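Local coordinates for protein vaginolysin (Gardnerella vaginalis, PDB 5IMY) that probably acts as a secreted, pore-forming toxin of the cholesterol-dependent cytolysin family, binding membrane cholesterol and lysing host cells, at residues L79-T82 against S83-D87; N178-K181 against A182-A186. All blocks are in the same frame, centred on the assembly; numbering follows the deposited sequence.

Contact 1: L79-T82 against S83-D87; sequences LSVT and SANDD
The side chain of Asn85 crosses that of Thr82 at about a right angle, its amide carbon CG 3.3 Å from Thr82 OG1. With chi1 at 66°, Asn85 tucks its amide back between its own N and carbonyl carbon, and OD1 accepts an almost straight bond from the backbone of Thr82 (Thr82 N to Asn85 OD1 3.0 Å, 178° at the hydrogen), the donor lying above the plane of the amide carbonyl. The other end of that amide reaches back along the chain: Asn85 ND2 makes a weak bond to Ser80 O at 3.4 Å and a further one to the carbonyl of Asn104, so partners at both ends fix its rotation. Thr82 answers with its hydroxyl, whose OG1 accepts weak bonds from Ala84 N and Asn85 N, each 3.3 Å away. Its carbonyl receives a third weak bond, from Asp86 N to Thr82 O at 2.9 Å. Beside the amide, Val81 CG1 rests 3.9 Å from Asp86 OD1, an oxygen held in a salt bridge by Lys139, while Val81 also packs on Pro347 and Tyr350 of strand 347-354. Hydroxyl and carbonyl of one threonine gripping the following turn match an ST motif built of weak bonds, and the exchange between Thr82 and Asn85 resembles the reciprocal side-chain-to-backbone bonding of a capping box, here where the chain turns after strand 79-80.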
loop_
_atom_site.group_PDB
_atom_site.type_symbol
_atom_site.label_atom_id
_atom_site.label_comp_id
_atom_site.label_asym_id
_atom_site.label_seq_id
_atom_site.Cartn_x
_atom_site.Cartn_y
_atom_site.Cartn_z
ATOM N N LEU A 79 -7.052 -37.140 -5.707
ATOM C CA LEU A 79 -7.123 -36.891 -7.140
ATOM C C LEU A 79 -8.547 -37.073 -7.648
ATOM O O LEU A 79 -9.290 -37.937 -7.179
ATOM C CB LEU A 79 -6.184 -37.826 -7.902
ATOM C CG LEU A 79 -4.686 -37.581 -7.711
ATOM C CD1 LEU A 79 -4.188 -38.205 -6.414
ATOM C CD2 LEU A 79 -3.904 -38.118 -8.904
ATOM N N SER A 80 -8.913 -36.252 -8.628
ATOM C CA SER A 80 -10.263 -36.271 -9.171
ATOM C C SER A 80 -10.451 -37.441 -10.128
ATOM O O SER A 80 -9.534 -37.837 -10.852
ATOM C CB SER A 80 -10.568 -34.964 -9.903
ATOM O OG SER A 80 -10.619 -33.872 -9.004
ATOM N N VAL A 81 -11.660 -37.996 -10.118
ATOM C CA VAL A 81 -12.075 -39.017 -11.073
ATOM C C VAL A 81 -12.833 -38.327 -12.198
ATOM O O VAL A 81 -13.701 -37.483 -11.945
ATOM C CB VAL A 81 -12.940 -40.095 -10.396
ATOM C CG1 VAL A 81 -13.483 -41.081 -11.425
ATOM C CG2 VAL A 81 -12.133 -40.828 -9.335
ATOM N N THR A 82 -12.509 -38.686 -13.437
ATOM C CA THR A 82 -13.098 -38.067 -14.613
ATOM C C THR A 82 -13.575 -39.150 -15.569
ATOM O O THR A 82 -13.297 -40.339 -15.393
ATOM C CB THR A 82 -12.093 -37.156 -15.332
ATOM O OG1 THR A 82 -11.011 -37.945 -15.843
ATOM C CG2 THR A 82 -11.545 -36.105 -14.383
ATOM N N SER A 83 -14.303 -38.718 -16.601
ATOM C CA SER A 83 -14.695 -39.636 -17.664
ATOM C C SER A 83 -13.477 -40.222 -18.365
ATOM O O SER A 83 -13.515 -41.369 -18.826
ATOM C CB SER A 83 -15.587 -38.914 -18.672
ATOM O OG SER A 83 -15.929 -39.763 -19.754
ATOM N N ALA A 84 -12.386 -39.457 -18.445
ATOM C CA ALA A 84 -11.215 -39.885 -19.197
ATOM C C ALA A 84 -10.412 -40.955 -18.469
ATOM O O ALA A 84 -9.824 -41.827 -19.121
ATOM C CB ALA A 84 -10.317 -38.684 -19.497
ATOM N N ASN A 85 -10.368 -40.915 -17.136
ATOM C CA ASN A 85 -9.558 -41.853 -16.372
ATOM C C ASN A 85 -10.375 -42.881 -15.601
ATOM O O ASN A 85 -9.783 -43.781 -14.995
ATOM C CB ASN A 85 -8.644 -41.093 -15.392
ATOM C CG ASN A 85 -9.412 -40.363 -14.301
ATOM O OD1 ASN A 85 -10.478 -40.799 -13.866
ATOM N ND2 ASN A 85 -8.866 -39.240 -13.853
ATOM N N ASP A 86 -11.707 -42.781 -15.612
ATOM C CA ASP A 86 -12.527 -43.748 -14.891
ATOM C C ASP A 86 -12.210 -45.177 -15.313
ATOM O O ASP A 86 -12.386 -46.110 -14.524
ATOM C CB ASP A 86 -14.012 -43.447 -15.120
ATOM C CG ASP A 86 -14.918 -44.240 -14.199
ATOM O OD1 ASP A 86 -14.532 -44.474 -13.036
ATOM O OD2 ASP A 86 -16.023 -44.627 -14.637
ATOM N N ASP A 87 -11.736 -45.365 -16.549
ATOM C CA ASP A 87 -11.399 -46.703 -17.027
ATOM C C ASP A 87 -10.316 -47.354 -16.177
ATOM O O ASP A 87 -10.332 -48.575 -15.983
ATOM C CB ASP A 87 -10.939 -46.639 -18.484
ATOM C CG ASP A 87 -12.094 -46.647 -19.465
ATOM O OD1 ASP A 87 -13.072 -47.388 -19.230
ATOM O OD2 ASP A 87 -12.021 -45.914 -20.474
#

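Contact 2: N178-K181 against A182-A186; sequences NQLK and AKFGA
Asn178 begins the pairing through its backbone, Asn178 O receiving Ala182 N at 3.1 Å, while its side chain turns outward to Ser367 and Glu45. At Gln179 the carbonyl takes a weak bond from Lys183 N and lies 3.5 Å from the methyl of Ala182 (Gln179 O to Ala182 CB); the amide of Gln179 is directed off the turn, with NE2 bonded to the carbonyl of Ser173. Leu180 contributes both backbone and side chain. Phe184 N donates a hydrogen bond to Leu180 O at 2.7 Å, nearly in line with the C=O bond (C=O...N 162°), and Lys183 N adds a weak second bond to the same oxygen. Leu180 and Phe184 run side by side in the same direction, CD2 of Leu180 reaching CE2 of the ring at 4.2 Å. One face of that ring is covered at its centre by CG of Lys183, and the ring also meets that of Phe188. In sequence, helix 177-184 falls between strands 166-173 and 208-223, where cytolysins of this family carry short helices that refold into a transmembrane hairpin, so it is probably part of such a cluster; Gln179, Ala182 and Lys183 press it onto Ile72 of strand 62-76. Lys183 NZ pairs with an acidic side chain on the chain of another protein. Lys181 carries the helix end: its O accepts Gly185 N at 2.9 Å, with Arg42 as second donor, and Gly185 leaves the helix with phi at 124°. Bent at chi3 and chi4, the lysine chain folds over the exit, Lys181 CE coming to 3.4 Å from Ala186 O.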
loop_
_atom_site.group_PDB
_atom_site.type_symbol
_atom_site.label_atom_id
_atom_site.label_comp_id
_atom_site.label_asym_id
_atom_site.label_seq_id
_atom_site.Cartn_x
_atom_site.Cartn_y
_atom_site.Cartn_z
ATOM N N ASN A 178 -3.151 -21.780 -16.052
ATOM C CA ASN A 178 -2.024 -22.543 -15.529
ATOM C C ASN A 178 -2.057 -22.636 -14.006
ATOM O O ASN A 178 -1.784 -23.704 -13.447
ATOM C CB ASN A 178 -0.709 -21.925 -16.001
ATOM C CG ASN A 178 -0.126 -22.642 -17.204
ATOM O OD1 ASN A 178 -0.781 -23.483 -17.823
ATOM N ND2 ASN A 178 1.114 -22.310 -17.544
ATOM N N GLN A 179 -2.380 -21.541 -13.312
ATOM C CA GLN A 179 -2.463 -21.613 -11.857
ATOM C C GLN A 179 -3.662 -22.441 -11.412
ATOM O O GLN A 179 -3.599 -23.114 -10.376
ATOM C CB GLN A 179 -2.522 -20.209 -11.252
ATOM C CG GLN A 179 -3.760 -19.406 -11.619
ATOM C CD GLN A 179 -4.714 -19.210 -10.453
ATOM O OE1 GLN A 179 -4.328 -19.291 -9.290
ATOM N NE2 GLN A 179 -5.974 -18.949 -10.769
ATOM N N LEU A 180 -4.754 -22.420 -12.181
ATOM C CA LEU A 180 -5.905 -23.255 -11.852
ATOM C C LEU A 180 -5.613 -24.727 -12.118
ATOM O O LEU A 180 -6.070 -25.600 -11.370
ATOM C CB LEU A 180 -7.132 -22.797 -12.640
ATOM C CG LEU A 180 -7.661 -21.402 -12.293
ATOM C CD1 LEU A 180 -8.834 -21.041 -13.188
ATOM C CD2 LEU A 180 -8.066 -21.314 -10.827
ATOM N N LYS A 181 -4.863 -25.027 -13.181
ATOM C CA LYS A 181 -4.426 -26.402 -13.394
ATOM C C LYS A 181 -3.563 -26.887 -12.238
ATOM O O LYS A 181 -3.621 -28.065 -11.869
ATOM C CB LYS A 181 -3.675 -26.515 -14.725
ATOM C CG LYS A 181 -4.605 -26.657 -15.928
ATOM C CD LYS A 181 -3.980 -26.178 -17.236
ATOM C CE LYS A 181 -3.220 -27.276 -17.965
ATOM N NZ LYS A 181 -1.841 -27.469 -17.445
ATOM N N ALA A 182 -2.774 -25.992 -11.639
ATOM C CA ALA A 182 -1.972 -26.365 -10.479
ATOM C C ALA A 182 -2.834 -26.560 -9.238
ATOM O O ALA A 182 -2.478 -27.352 -8.358
ATOM C CB ALA A 182 -0.903 -25.304 -10.217
ATOM N N LYS A 183 -3.961 -25.851 -9.147
ATOM C CA LYS A 183 -4.853 -25.996 -8.002
ATOM C C LYS A 183 -5.772 -27.202 -8.153
ATOM O O LYS A 183 -5.970 -27.956 -7.194
ATOM C CB LYS A 183 -5.686 -24.724 -7.824
ATOM C CG LYS A 183 -6.719 -24.780 -6.693
ATOM C CD LYS A 183 -6.128 -24.335 -5.364
ATOM C CE LYS A 183 -6.921 -24.893 -4.190
ATOM N NZ LYS A 183 -6.402 -24.406 -2.882
ATOM N N PHE A 184 -6.335 -27.404 -9.344
ATOM C CA PHE A 184 -7.427 -28.349 -9.539
ATOM C C PHE A 184 -7.057 -29.549 -10.401
ATOM O O PHE A 184 -7.892 -30.442 -10.578
ATOM C CB PHE A 184 -8.628 -27.630 -10.163
ATOM C CG PHE A 184 -9.272 -26.622 -9.253
ATOM C CD1 PHE A 184 -9.628 -26.966 -7.959
ATOM C CD2 PHE A 184 -9.517 -25.332 -9.689
ATOM C CE1 PHE A 184 -10.219 -26.042 -7.118
ATOM C CE2 PHE A 184 -10.108 -24.404 -8.854
ATOM C CZ PHE A 184 -10.459 -24.761 -7.566
ATOM N N GLY A 185 -5.843 -29.602 -10.942
ATOM C CA GLY A 185 -5.414 -30.760 -11.702
ATOM C C GLY A 185 -4.963 -30.428 -13.109
ATOM O O GLY A 185 -5.483 -29.502 -13.739
ATOM N N ALA A 186 -3.992 -31.193 -13.613
ATOM C CA ALA A 186 -3.442 -30.941 -14.940
ATOM C C ALA A 186 -4.510 -30.949 -16.024
ATOM O O ALA A 186 -4.286 -30.383 -17.099
ATOM C CB ALA A 186 -2.376 -31.983 -15.268
#

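From the N terminus, contact 1 comes first, closing the turn through which the chain leaves strand 79-80 on its way to strand 94-96. Contact 2 opens only after it has closed, well along the chain past strand 166-173, and ends helix 177-184; the two are in series and neither nest nor cross. Their centres nevertheless lie 16 Å apart, with nearest atoms about 5 Å apart and no direct touch. The loop at 103-105 lies by both, Asn104 and Met105 meeting 79-87 and Asp103 meeting Ala186, while Thr82 touches Asp187 just beyond 178-186. Contact 1 adjoins strand 347-354; contact 2 faces strands 62-76 and 363-389.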